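RNA 2',3'-cyclic phosphodiesterase (PDB 5H7E) belongs to the LigT-like phosphoesterases of the 2H clan, compact two-lobed proteins built around antiparallel beta-sheet with flanking helices. Local coordinates at residues P53-D58 with L115-D120; P72-L77 with D146-A151; V94-E99 with F124-T129. All blocks are in the same frame, centred on the assembly; numbering follows the deposited sequence.

Interaction 1 (P53-D58 with L115-D120); sequences PERVED and LGIGTD
Arg-55 has its CG anti to its own carbonyl carbon (chi1 -61°), and bends at chi2 (-46°) and chi3 (-58°) place CD and NE so that the chain curls and its guanidinium turns an edge to the turn at Leu-115. There NH1 and NH2 close end-on round a single acceptor, Leu-115 O: NH1 lies 3.0 Å from that oxygen, in the carbonyl plane and on a lone pair, while NH2, at 3.2 Å from the same Leu-115 O, comes in tilted from this plane. On its other edge the arginine grips Asp-58 OD2 side-on with NE (3.1 Å) and NH1 (2.9 Å), a salt bridge made on the anti side of the carboxylate; OD1 of Asp-58 pairs with Arg-61. Ile-117 lays CG1 over one guanidinium face, 3.7 Å from NH2 of Arg-55, and the methyls of Leu-115 touch Asp-58 CB, CD1 at 4.0 Å. Leu-115 also packs on Leu-62, and Ile-117 on Leu-59, farther along helix 56-67. Gly-116, with positive phi, closes the C-terminus of helix 101-114 in a Schellman motif. The acceptor thus sits at a helix C-terminus, whose partial negative charge would probably strengthen its hold on the cation; bonds in plane from two edges fix the guanidinium's rotation and tie the start of one surface helix to the end of another.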
ATOM      1  N   PRO A  53      20.446   1.937  -5.980  1.00 33.84           N
ATOM      2  CA  PRO A  53      20.049   0.782  -6.826  1.00 34.29           C
ATOM      3  C   PRO A  53      20.808  -0.498  -6.484  1.00 33.98           C
ATOM      4  O   PRO A  53      20.253  -1.601  -6.606  1.00 37.61           O
ATOM      5  CB  PRO A  53      20.356   1.269  -8.258  1.00 41.33           C
ATOM      6  CG  PRO A  53      20.272   2.755  -8.166  1.00 45.88           C
ATOM      7  CD  PRO A  53      20.774   3.135  -6.770  1.00 37.94           C
ATOM      8  N   GLU A  54      22.017  -0.383  -5.955  1.00 35.07           N
ATOM      9  CA  GLU A  54      22.774  -1.576  -5.591  1.00 38.49           C
ATOM     10  C   GLU A  54      22.168  -2.329  -4.412  1.00 36.08           C
ATOM     11  O   GLU A  54      22.579  -3.462  -4.146  1.00 41.13           O
ATOM     12  CB  GLU A  54      24.228  -1.203  -5.278  1.00 48.06           C
ATOM     13  CG  GLU A  54      24.350  -0.056  -4.276  1.00 54.82           C
ATOM     14  CD  GLU A  54      24.531   1.330  -4.936  1.00 62.28           C
ATOM     15  OE1 GLU A  54      25.338   2.116  -4.379  1.00 71.92           O
ATOM     16  OE2 GLU A  54      23.875   1.640  -5.981  1.00 48.48           O
ATOM     17  N   ARG A  55      21.190  -1.751  -3.717  1.00 32.66           N
ATOM     18  CA  ARG A  55      20.557  -2.425  -2.594  1.00 31.86           C
ATOM     19  C   ARG A  55      19.294  -3.162  -2.990  1.00 28.94           C
ATOM     20  O   ARG A  55      18.703  -3.819  -2.135  1.00 32.38           O
ATOM     21  CB  ARG A  55      20.211  -1.428  -1.474  1.00 31.74           C
ATOM     22  CG  ARG A  55      21.429  -0.681  -0.869  1.00 38.27           C
ATOM     23  CD  ARG A  55      22.615  -1.609  -0.553  1.00 38.48           C
ATOM     24  NE  ARG A  55      22.288  -2.692   0.376  1.00 37.93           N
ATOM     25  CZ  ARG A  55      22.128  -2.534   1.686  1.00 39.12           C
ATOM     26  NH1 ARG A  55      21.832  -3.588   2.462  1.00 34.49           N
ATOM     27  NH2 ARG A  55      22.270  -1.322   2.230  1.00 37.37           N
ATOM     28  N   VAL A  56      18.869  -3.069  -4.250  1.00 31.32           N
ATOM     29  CA  VAL A  56      17.583  -3.639  -4.629  1.00 29.25           C
ATOM     30  C   VAL A  56      17.604  -5.157  -4.512  1.00 30.92           C
ATOM     31  O   VAL A  56      16.617  -5.769  -4.106  1.00 29.39           O
ATOM     32  CB  VAL A  56      17.188  -3.187  -6.037  1.00 32.96           C
ATOM     33  CG1 VAL A  56      15.925  -3.908  -6.487  1.00 37.97           C
ATOM     34  CG2 VAL A  56      16.972  -1.666  -6.045  1.00 34.60           C
ATOM     35  N   GLU A  57      18.717  -5.796  -4.873  1.00 34.82           N
ATOM     36  CA  GLU A  57      18.764  -7.247  -4.728  1.00 32.22           C
ATOM     37  C   GLU A  57      18.583  -7.682  -3.284  1.00 30.06           C
ATOM     38  O   GLU A  57      17.884  -8.668  -3.028  1.00 33.22           O
ATOM     39  CB  GLU A  57      20.066  -7.804  -5.315  1.00 37.21           C
ATOM     40  CG  GLU A  57      20.038  -9.320  -5.472  1.00 42.32           C
ATOM     41  CD  GLU A  57      18.925  -9.798  -6.406  1.00 60.69           C
ATOM     42  OE1 GLU A  57      18.561  -9.062  -7.354  1.00 64.40           O
ATOM     43  OE2 GLU A  57      18.413 -10.919  -6.188  1.00 73.31           O
ATOM     44  N   ASP A  58      19.151  -6.954  -2.306  1.00 30.38           N
ATOM     45  CA  ASP A  58      18.870  -7.305  -0.902  1.00 28.68           C
ATOM     46  C   ASP A  58      17.390  -7.208  -0.588  1.00 26.24           C
ATOM     47  O   ASP A  58      16.859  -8.028   0.168  1.00 28.41           O
ATOM     48  CB  ASP A  58      19.627  -6.415   0.084  1.00 30.02           C
ATOM     49  CG  ASP A  58      21.139  -6.682   0.087  1.00 43.71           C
ATOM     50  OD1 ASP A  58      21.579  -7.788  -0.327  1.00 39.62           O
ATOM     51  OD2 ASP A  58      21.879  -5.769   0.540  1.00 43.52           O
ATOM     52  N   LEU A 115      18.935  -4.155   7.144  1.00 31.34           N
ATOM     53  CA  LEU A 115      19.761  -3.939   5.955  1.00 30.17           C
ATOM     54  C   LEU A 115      20.378  -2.552   5.932  1.00 30.89           C
ATOM     55  O   LEU A 115      21.190  -2.284   5.053  1.00 36.57           O
ATOM     56  CB  LEU A 115      18.925  -4.142   4.681  1.00 30.77           C
ATOM     57  CG  LEU A 115      18.541  -5.600   4.426  1.00 29.17           C
ATOM     58  CD1 LEU A 115      17.496  -5.698   3.361  1.00 29.85           C
ATOM     59  CD2 LEU A 115      19.796  -6.467   4.064  1.00 35.13           C
ATOM     60  N   GLY A 116      20.017  -1.664   6.859  1.00 32.15           N
ATOM     61  CA  GLY A 116      20.526  -0.301   6.815  1.00 30.18           C
ATOM     62  C   GLY A 116      19.962   0.518   5.675  1.00 29.36           C
ATOM     63  O   GLY A 116      20.654   1.387   5.149  1.00 31.14           O
ATOM     64  N   ILE A 117      18.748   0.222   5.261  1.00 31.03           N
ATOM     65  CA  ILE A 117      18.049   0.944   4.205  1.00 25.38           C
ATOM     66  C   ILE A 117      16.970   1.795   4.850  1.00 27.32           C
ATOM     67  O   ILE A 117      16.273   1.330   5.759  1.00 29.12           O
ATOM     68  CB  ILE A 117      17.473  -0.060   3.194  1.00 24.87           C
ATOM     69  CG1 ILE A 117      18.643  -0.792   2.515  1.00 26.26           C
ATOM     70  CG2 ILE A 117      16.511   0.609   2.168  1.00 26.34           C
ATOM     71  CD1 ILE A 117      18.146  -1.941   1.699  1.00 29.34           C
ATOM     72  N   GLY A 118      16.829   3.036   4.388  1.00 27.47           N
ATOM     73  CA  GLY A 118      15.914   3.970   5.041  1.00 26.91           C
ATOM     74  C   GLY A 118      14.445   3.761   4.689  1.00 27.64           C
ATOM     75  O   GLY A 118      14.077   3.418   3.565  1.00 27.81           O
ATOM     76  N   THR A 119      13.590   3.979   5.681  1.00 23.99           N
ATOM     77  CA  THR A 119      12.153   3.957   5.478  1.00 21.69           C
ATOM     78  C   THR A 119      11.566   5.303   5.833  1.00 22.49           C
ATOM     79  O   THR A 119      12.213   6.150   6.426  1.00 25.17           O
ATOM     80  CB  THR A 119      11.460   2.898   6.327  1.00 24.93           C
ATOM     81  OG1 THR A 119      11.926   3.044   7.663  1.00 26.28           O
ATOM     82  CG2 THR A 119      11.817   1.520   5.823  1.00 26.12           C
ATOM     83  N   ASP A 120      10.302   5.493   5.457  1.00 23.66           N
ATOM     84  CA  ASP A 120       9.634   6.741   5.806  1.00 25.95           C
ATOM     85  C   ASP A 120       8.180   6.382   6.090  1.00 26.26           C
ATOM     86  O   ASP A 120       7.268   6.789   5.354  1.00 26.36           O
ATOM     87  CB  ASP A 120       9.761   7.767   4.682  1.00 29.51           C
ATOM     88  CG  ASP A 120       9.105   9.089   5.014  1.00 29.32           C
ATOM     89  OD1 ASP A 120       9.051   9.468   6.178  1.00 29.10           O
ATOM     90  OD2 ASP A 120       8.673   9.767   4.060  1.00 30.02           O
TER

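Interaction 2 (P72-L77 with D146-A151); sequences PLHVNL and DQSWTA
Val-75 lies with its CB over the six-membered ring of Trp-149, 3.7 Å from that CB to the ring centroid and only 4° off the ring normal, a CH-pi contact. The two side chains run side by side and point the same way; Val-75 CG1 settles near the outer end of the indole, 3.5 Å from Trp-149 CH2. CG of Trp-149 sits between its backbone N and carbonyl carbon (chi1 75°), on the side of the sheet that also bears Val-75. Leu-77 CD2 touches the rim of the same ring near its plane, at Trp-149 CZ3, and Ile-18 of helix 16-26 together with Ile-128 joins this apolar layer. On the reverse side of the sheet, His-74 crosses Thr-150 at about a right angle, its NE2 ending 3.0 Å from Ser-148 OG. Asn-76 brings OD1 against Ser-148 CB, its ND2 being bonded to Glu-97. Where strand 73-83 begins, Pro-72 CB and Thr-150 CG2 are tightly packed, 3.5 Å apart. Five backbone bonds hold the strands, among them Val-75 N to Trp-149 O at 2.8 Å. Past the last pair a water donates to Leu-77 O and Gln-147 O, the latter oxygen also accepting from Leu-77 N at 3.0 Å. Strands 73-83 and 148-160 thereby form an antiparallel pair, with Leu-77 and Trp-149 packed against helix 16-26, Val-75 buried beside Thr-96 and Ala-98, and the His-74 side more exposed, within the antiparallel sheet of this LigT-like fold.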
ATOM      1  N   PRO A  72      -1.350 -17.468   0.767  1.00 21.60           N
ATOM      2  CA  PRO A  72      -1.974 -16.276   0.198  1.00 19.54           C
ATOM      3  C   PRO A  72      -2.867 -15.644   1.251  1.00 19.47           C
ATOM      4  O   PRO A  72      -3.570 -16.361   1.963  1.00 23.29           O
ATOM      5  CB  PRO A  72      -2.798 -16.852  -0.954  1.00 23.92           C
ATOM      6  CG  PRO A  72      -1.936 -17.989  -1.409  1.00 27.02           C
ATOM      7  CD  PRO A  72      -1.470 -18.627  -0.133  1.00 27.40           C
ATOM      8  N   LEU A  73      -2.798 -14.309   1.362  1.00 20.42           N
ATOM      9  CA  LEU A  73      -3.485 -13.626   2.450  1.00 17.75           C
ATOM     10  C   LEU A  73      -4.907 -13.319   2.024  1.00 20.62           C
ATOM     11  O   LEU A  73      -5.145 -12.955   0.883  1.00 22.56           O
ATOM     12  CB  LEU A  73      -2.780 -12.319   2.819  1.00 18.31           C
ATOM     13  CG  LEU A  73      -1.313 -12.498   3.254  1.00 21.31           C
ATOM     14  CD1 LEU A  73      -0.785 -11.123   3.581  1.00 23.38           C
ATOM     15  CD2 LEU A  73      -1.224 -13.430   4.455  1.00 22.12           C
ATOM     16  N   HIS A  74      -5.859 -13.449   2.950  1.00 18.24           N
ATOM     17  CA  HIS A  74      -7.249 -13.153   2.642  1.00 17.41           C
ATOM     18  C   HIS A  74      -7.569 -11.785   3.207  1.00 16.63           C
ATOM     19  O   HIS A  74      -7.611 -11.612   4.425  1.00 19.67           O
ATOM     20  CB  HIS A  74      -8.169 -14.216   3.203  1.00 21.01           C
ATOM     21  CG  HIS A  74      -9.582 -14.018   2.756  1.00 28.92           C
ATOM     22  ND1 HIS A  74     -10.622 -13.786   3.629  1.00 44.54           N
ATOM     23  CD2 HIS A  74     -10.107 -13.924   1.508  1.00 36.39           C
ATOM     24  CE1 HIS A  74     -11.736 -13.613   2.944  1.00 37.57           C
ATOM     25  NE2 HIS A  74     -11.453 -13.701   1.655  1.00 44.04           N
ATOM     26  N   VAL A  75      -7.692 -10.781   2.317  1.00 15.84           N
ATOM     27  CA  VAL A  75      -7.766  -9.394   2.725  1.00 15.56           C
ATOM     28  C   VAL A  75      -9.213  -8.944   2.658  1.00 16.45           C
ATOM     29  O   VAL A  75      -9.876  -9.157   1.641  1.00 18.00           O
ATOM     30  CB  VAL A  75      -6.910  -8.512   1.810  1.00 16.66           C
ATOM     31  CG1 VAL A  75      -6.855  -7.047   2.388  1.00 17.39           C
ATOM     32  CG2 VAL A  75      -5.457  -9.086   1.706  1.00 18.30           C
ATOM     33  N   ASN A  76      -9.702  -8.364   3.762  1.00 16.89           N
ATOM     34  CA  ASN A  76     -11.088  -7.914   3.859  1.00 17.45           C
ATOM     35  C   ASN A  76     -11.131  -6.402   3.859  1.00 17.25           C
ATOM     36  O   ASN A  76     -10.402  -5.773   4.628  1.00 18.42           O
ATOM     37  CB  ASN A  76     -11.675  -8.435   5.151  1.00 18.80           C
ATOM     38  CG  ASN A  76     -11.620  -9.933   5.208  1.00 24.79           C
ATOM     39  OD1 ASN A  76     -12.391 -10.588   4.526  1.00 26.64           O
ATOM     40  ND2 ASN A  76     -10.727 -10.483   6.029  1.00 31.70           N
ATOM     41  N   LEU A  77     -11.981  -5.824   3.008  1.00 16.41           N
ATOM     42  CA  LEU A  77     -12.320  -4.410   3.145  1.00 16.72           C
ATOM     43  C   LEU A  77     -13.181  -4.200   4.370  1.00 18.44           C
ATOM     44  O   LEU A  77     -14.015  -5.060   4.717  1.00 20.98           O
ATOM     45  CB  LEU A  77     -13.112  -3.907   1.939  1.00 15.91           C
ATOM     46  CG  LEU A  77     -12.458  -3.947   0.558  1.00 17.05           C
ATOM     47  CD1 LEU A  77     -13.406  -3.329  -0.456  1.00 17.53           C
ATOM     48  CD2 LEU A  77     -11.112  -3.225   0.583  1.00 20.02           C
ATOM     49  N   ASP A 146     -18.056  -5.003   2.178  1.00 21.45           N
ATOM     50  CA  ASP A 146     -18.038  -6.397   2.569  1.00 24.52           C
ATOM     51  C   ASP A 146     -17.213  -7.264   1.635  1.00 24.07           C
ATOM     52  O   ASP A 146     -17.218  -8.490   1.813  1.00 25.64           O
ATOM     53  CB  ASP A 146     -19.462  -6.978   2.659  1.00 28.58           C
ATOM     54  CG  ASP A 146     -20.224  -6.958   1.328  1.00 39.32           C
ATOM     55  OD1 ASP A 146     -19.673  -6.703   0.245  1.00 39.00           O
ATOM     56  OD2 ASP A 146     -21.450  -7.233   1.361  1.00 51.75           O
ATOM     57  N   GLN A 147     -16.479  -6.664   0.694  1.00 19.65           N
ATOM     58  CA  GLN A 147     -15.752  -7.463  -0.272  1.00 18.07           C
ATOM     59  C   GLN A 147     -14.396  -7.886   0.287  1.00 17.88           C
ATOM     60  O   GLN A 147     -13.866  -7.297   1.231  1.00 21.36           O
ATOM     61  CB  GLN A 147     -15.515  -6.685  -1.546  1.00 20.09           C
ATOM     62  CG  GLN A 147     -16.812  -6.247  -2.288  1.00 22.86           C
ATOM     63  CD  GLN A 147     -17.341  -4.864  -1.838  1.00 23.38           C
ATOM     64  OE1 GLN A 147     -17.001  -4.368  -0.788  1.00 24.07           O
ATOM     65  NE2 GLN A 147     -18.178  -4.266  -2.658  1.00 23.50           N
ATOM     66  N   SER A 148     -13.892  -8.969  -0.283  1.00 19.43           N
ATOM     67  CA  SER A 148     -12.583  -9.458   0.129  1.00 16.20           C
ATOM     68  C   SER A 148     -11.900 -10.046  -1.091  1.00 18.78           C
ATOM     69  O   SER A 148     -12.543 -10.328  -2.121  1.00 19.68           O
ATOM     70  CB  SER A 148     -12.704 -10.526   1.214  1.00 21.53           C
ATOM     71  OG  SER A 148     -13.448 -11.617   0.732  1.00 26.82           O
ATOM     72  N   TRP A 149     -10.574 -10.271  -0.967  1.00 16.31           N
ATOM     73  CA  TRP A 149      -9.876 -10.965  -2.048  1.00 16.31           C
ATOM     74  C   TRP A 149      -8.722 -11.760  -1.471  1.00 15.69           C
ATOM     75  O   TRP A 149      -8.280 -11.506  -0.358  1.00 18.18           O
ATOM     76  CB  TRP A 149      -9.305 -10.028  -3.117  1.00 16.06           C
ATOM     77  CG  TRP A 149      -8.052  -9.252  -2.749  1.00 15.16           C
ATOM     78  CD1 TRP A 149      -6.792  -9.535  -3.228  1.00 17.80           C
ATOM     79  CD2 TRP A 149      -7.938  -8.017  -2.021  1.00 17.23           C
ATOM     80  NE1 TRP A 149      -5.912  -8.591  -2.788  1.00 16.16           N
ATOM     81  CE2 TRP A 149      -6.574  -7.648  -2.065  1.00 16.88           C
ATOM     82  CE3 TRP A 149      -8.846  -7.177  -1.319  1.00 15.65           C
ATOM     83  CZ2 TRP A 149      -6.089  -6.483  -1.441  1.00 16.63           C
ATOM     84  CZ3 TRP A 149      -8.349  -6.021  -0.705  1.00 17.19           C
ATOM     85  CH2 TRP A 149      -6.976  -5.675  -0.801  1.00 18.78           C
ATOM     86  N   THR A 150      -8.180 -12.652  -2.283  1.00 17.68           N
ATOM     87  CA  THR A 150      -7.011 -13.447  -1.896  1.00 17.75           C
ATOM     88  C   THR A 150      -5.790 -12.910  -2.609  1.00 20.07           C
ATOM     89  O   THR A 150      -5.756 -12.859  -3.851  1.00 21.71           O
ATOM     90  CB  THR A 150      -7.227 -14.917  -2.244  1.00 21.81           C
ATOM     91  OG1 THR A 150      -8.322 -15.416  -1.483  1.00 26.05           O
ATOM     92  CG2 THR A 150      -5.992 -15.732  -1.845  1.00 26.20           C
ATOM     93  N   ALA A 151      -4.829 -12.419  -1.825  1.00 16.84           N
ATOM     94  CA  ALA A 151      -3.608 -11.827  -2.371  1.00 20.66           C
ATOM     95  C   ALA A 151      -2.557 -12.892  -2.579  1.00 22.61           C
ATOM     96  O   ALA A 151      -2.105 -13.484  -1.594  1.00 21.26           O
ATOM     97  CB  ALA A 151      -3.096 -10.773  -1.424  1.00 20.97           C
TER
HETATM   98  O   HOH W   1     -15.004  -7.339   3.971  1.00 31.06           O

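Interaction 3 (V94-E99 with F124-T129). With SO4 (sulfate ion), chain D.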
ATOM      1  N   VAL A  94      -9.948   3.395   2.758  1.00 17.66           N
ATOM      2  CA  VAL A  94     -10.715   2.248   3.282  1.00 16.85           C
ATOM      3  C   VAL A  94      -9.756   1.356   4.058  1.00 16.00           C
ATOM      4  O   VAL A  94      -8.649   1.066   3.592  1.00 16.56           O
ATOM      5  CB  VAL A  94     -11.440   1.471   2.177  1.00 16.93           C
ATOM      6  CG1 VAL A  94     -10.486   0.962   1.048  1.00 18.70           C
ATOM      7  CG2 VAL A  94     -12.233   0.294   2.748  1.00 17.58           C
ATOM      8  N   LYS A  95     -10.170   0.961   5.271  1.00 15.91           N
ATOM      9  CA  LYS A  95      -9.359   0.055   6.077  1.00 17.33           C
ATOM     10  C   LYS A  95      -9.393  -1.349   5.485  1.00 16.86           C
ATOM     11  O   LYS A  95     -10.423  -1.800   4.989  1.00 19.04           O
ATOM     12  CB  LYS A  95      -9.909   0.040   7.492  1.00 17.49           C
ATOM     13  CG  LYS A  95      -9.219  -0.976   8.407  1.00 24.17           C
ATOM     14  CD  LYS A  95      -9.855  -0.825   9.830  1.00 40.82           C
ATOM     15  CE  LYS A  95      -9.237  -1.753  10.835  1.00 59.59           C
ATOM     16  NZ  LYS A  95      -9.212  -3.118  10.283  1.00 61.12           N
ATOM     17  N   THR A  96      -8.252  -2.068   5.570  1.00 16.71           N
ATOM     18  CA  THR A  96      -8.186  -3.464   5.136  1.00 16.15           C
ATOM     19  C   THR A  96      -7.679  -4.281   6.307  1.00 19.94           C
ATOM     20  O   THR A  96      -6.899  -3.783   7.124  1.00 23.04           O
ATOM     21  CB  THR A  96      -7.253  -3.681   3.954  1.00 16.68           C
ATOM     22  OG1 THR A  96      -5.967  -3.109   4.280  1.00 19.78           O
ATOM     23  CG2 THR A  96      -7.754  -2.918   2.723  1.00 19.47           C
ATOM     24  N   GLU A  97      -8.195  -5.513   6.416  1.00 18.89           N
ATOM     25  CA  GLU A  97      -7.760  -6.410   7.504  1.00 18.28           C
ATOM     26  C   GLU A  97      -7.401  -7.748   6.889  1.00 19.32           C
ATOM     27  O   GLU A  97      -8.096  -8.214   6.000  1.00 20.03           O
ATOM     28  CB  GLU A  97      -8.876  -6.617   8.516  1.00 19.71           C
ATOM     29  CG  GLU A  97      -8.516  -7.499   9.710  1.00 36.78           C
ATOM     30  CD  GLU A  97      -8.748  -9.003   9.473  1.00 50.03           C
ATOM     31  OE1 GLU A  97      -9.611  -9.368   8.648  1.00 59.69           O
ATOM     32  OE2 GLU A  97      -8.056  -9.818  10.127  1.00 44.27           O
ATOM     33  N   ALA A  98      -6.324  -8.391   7.387  1.00 18.80           N
ATOM     34  CA  ALA A  98      -6.021  -9.761   6.968  1.00 18.74           C
ATOM     35  C   ALA A  98      -5.202 -10.414   8.064  1.00 18.86           C
ATOM     36  O   ALA A  98      -4.256  -9.802   8.551  1.00 21.01           O
ATOM     37  CB  ALA A  98      -5.218  -9.815   5.640  1.00 18.76           C
ATOM     38  N   GLU A  99      -5.491 -11.685   8.346  1.00 17.73           N
ATOM     39  CA  GLU A  99      -4.600 -12.418   9.255  1.00 18.27           C
ATOM     40  C   GLU A  99      -3.178 -12.428   8.697  1.00 22.44           C
ATOM     41  O   GLU A  99      -2.949 -12.789   7.541  1.00 21.77           O
ATOM     42  CB  GLU A  99      -5.108 -13.859   9.417  1.00 17.89           C
ATOM     43  CG  GLU A  99      -4.294 -14.651  10.458  1.00 19.42           C
ATOM     44  CD  GLU A  99      -4.628 -16.123  10.525  1.00 25.06           C
ATOM     45  OE1 GLU A  99      -5.410 -16.632   9.678  1.00 28.95           O
ATOM     46  OE2 GLU A  99      -4.103 -16.786  11.455  1.00 24.27           O
ATOM     47  N   PHE A 124       1.860   1.358  11.384  1.00 26.96           N
ATOM     48  CA  PHE A 124       1.182   0.591  10.340  1.00 21.99           C
ATOM     49  C   PHE A 124      -0.310   0.498  10.630  1.00 21.08           C
ATOM     50  O   PHE A 124      -0.711   0.079  11.718  1.00 25.00           O
ATOM     51  CB  PHE A 124       1.752  -0.818  10.219  1.00 21.57           C
ATOM     52  CG  PHE A 124       1.104  -1.611   9.131  1.00 20.04           C
ATOM     53  CD1 PHE A 124       1.280  -1.250   7.812  1.00 18.20           C
ATOM     54  CD2 PHE A 124       0.322  -2.705   9.434  1.00 21.37           C
ATOM     55  CE1 PHE A 124       0.690  -1.953   6.796  1.00 18.10           C
ATOM     56  CE2 PHE A 124      -0.252  -3.452   8.430  1.00 19.49           C
ATOM     57  CZ  PHE A 124      -0.109  -3.049   7.104  1.00 19.32           C
ATOM     58  N   LYS A 125      -1.114   0.879   9.644  1.00 21.34           N
ATOM     59  CA  LYS A 125      -2.574   0.815   9.715  1.00 20.52           C
ATOM     60  C   LYS A 125      -2.979   0.471   8.296  1.00 22.06           C
ATOM     61  O   LYS A 125      -3.023   1.369   7.446  1.00 26.26           O
ATOM     62  CB  LYS A 125      -3.192   2.149  10.129  1.00 26.62           C
ATOM     63  CG  LYS A 125      -2.703   2.709  11.444  1.00 39.95           C
ATOM     64  CD  LYS A 125      -3.219   1.972  12.637  1.00 51.57           C
ATOM     65  CE  LYS A 125      -2.543   2.534  13.904  1.00 60.09           C
ATOM     66  NZ  LYS A 125      -2.572   4.038  13.909  1.00 66.18           N
ATOM     67  N   ALA A 126      -3.251  -0.801   8.032  1.00 18.91           N
ATOM     68  CA  ALA A 126      -3.434  -1.234   6.655  1.00 16.35           C
ATOM     69  C   ALA A 126      -4.648  -0.558   6.031  1.00 17.49           C
ATOM     70  O   ALA A 126      -5.742  -0.544   6.614  1.00 20.00           O
ATOM     71  CB  ALA A 126      -3.645  -2.743   6.610  1.00 18.08           C
ATOM     72  N   HIS A 127      -4.459  -0.004   4.839  1.00 16.35           N
ATOM     73  CA  HIS A 127      -5.555   0.708   4.184  1.00 16.51           C
ATOM     74  C   HIS A 127      -5.257   0.788   2.699  1.00 18.35           C
ATOM     75  O   HIS A 127      -4.110   0.595   2.251  1.00 18.23           O
ATOM     76  CB  HIS A 127      -5.710   2.140   4.721  1.00 16.34           C
ATOM     77  CG  HIS A 127      -4.505   3.000   4.447  1.00 19.91           C
ATOM     78  ND1 HIS A 127      -3.356   2.916   5.217  1.00 22.27           N
ATOM     79  CD2 HIS A 127      -4.268   3.953   3.511  1.00 23.04           C
ATOM     80  CE1 HIS A 127      -2.465   3.797   4.762  1.00 24.61           C
ATOM     81  NE2 HIS A 127      -2.993   4.440   3.732  1.00 23.17           N
ATOM     82  N   ILE A 128      -6.318   1.124   1.945  1.00 15.91           N
ATOM     83  CA  ILE A 128      -6.184   1.569   0.542  1.00 15.87           C
ATOM     84  C   ILE A 128      -6.610   3.020   0.525  1.00 18.77           C
ATOM     85  O   ILE A 128      -7.775   3.341   0.832  1.00 17.97           O
ATOM     86  CB  ILE A 128      -7.063   0.739  -0.402  1.00 14.83           C
ATOM     87  CG1 ILE A 128      -6.675  -0.731  -0.316  1.00 17.49           C
ATOM     88  CG2 ILE A 128      -6.978   1.303  -1.825  1.00 16.18           C
ATOM     89  CD1 ILE A 128      -7.782  -1.653  -0.969  1.00 19.01           C
ATOM     90  N   THR A 129      -5.697   3.916   0.116  1.00 17.50           N
ATOM     91  CA  THR A 129      -6.073   5.320  -0.039  1.00 17.39           C
ATOM     92  C   THR A 129      -6.979   5.514  -1.247  1.00 19.98           C
ATOM     93  O   THR A 129      -6.719   5.001  -2.355  1.00 20.94           O
ATOM     94  CB  THR A 129      -4.806   6.161  -0.175  1.00 20.38           C
ATOM     95  OG1 THR A 129      -4.087   6.015   1.055  1.00 23.52           O
ATOM     96  CG2 THR A 129      -5.096   7.631  -0.499  1.00 20.51           C
TER
HETATM   97  S   SO4 D 303      -0.484   5.338   0.981  1.00 35.13           S
HETATM   98  O1  SO4 D 303       0.592   6.196   0.541  1.00 42.33           O
HETATM   99  O2  SO4 D 303      -1.300   6.106   1.940  1.00 37.17           O
HETATM  100  O3  SO4 D 303      -1.178   4.948  -0.239  1.00 41.24           O
HETATM  101  O4  SO4 D 303      -0.008   4.179   1.649  1.00 41.38           O
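Val-94 and Ile-128 exchange two backbone hydrogen bonds as an antiparallel hydrogen-bonded pair, Ile-128 N lying 2.9 Å from Val-94 O. Their side chains run side by side, Val-94 CG1 resting 3.7 Å from Ile-128 CB, and Thr-96 crosses Ile-128 at about a right angle with its CG2 against CG1. One step on, Thr-96 N donates almost straight (174°) to Ala-126 O from well above the carbonyl plane, while Thr-96 OG1 lies 3.3 Å from Ala-126 CB. Strand 127-132 begins at His-127, the first residue of one of the two His-x-Thr/Ser motifs for which the 2H clan is named. His-127 NE2 donates to O2 of a sulfate ion at 3.0 Å, with O2 near the ring plane. Thr-129 OG1 gives its hydrogen to the same O2 at 2.9 Å, and Thr-44 binds the ion as well. At its other nitrogen, His-127 ND1, the same ring donates to Lys-125 O at 2.7 Å, the oxygen only 4° out of the ring plane, which helps to fix the imidazole's rotation. Farther out, Phe-83 meets that ring edge-to-face and Phe-93 packs obliquely on it, while Leu-22 of helix 16-26 lies against both Val-94 and Ile-128.

Along the chain the segments come in the order 53-58, 72-77, 94-99, 115-120, 124-129 and 146-151, so interaction 1 interleaves with the other two while interaction 3 falls between the segments of interaction 2. Interactions 2 and 3 have centres about 10 Å apart and share one antiparallel sheet, in which strands 73-83 and 91-97 are neighbours; Asn-76 N and Glu-97 O, 2.8 Å apart, probably bond across that seam. Interaction 1 lies on the opposite side of the chain's centre, its own centre about 29 Å from that of interaction 2 and 24 Å from that of interaction 3. It joins surface helices; interaction 3 carries His-127 and Thr-129 to the sulfate, with interaction 2 adjoining strand 91-97.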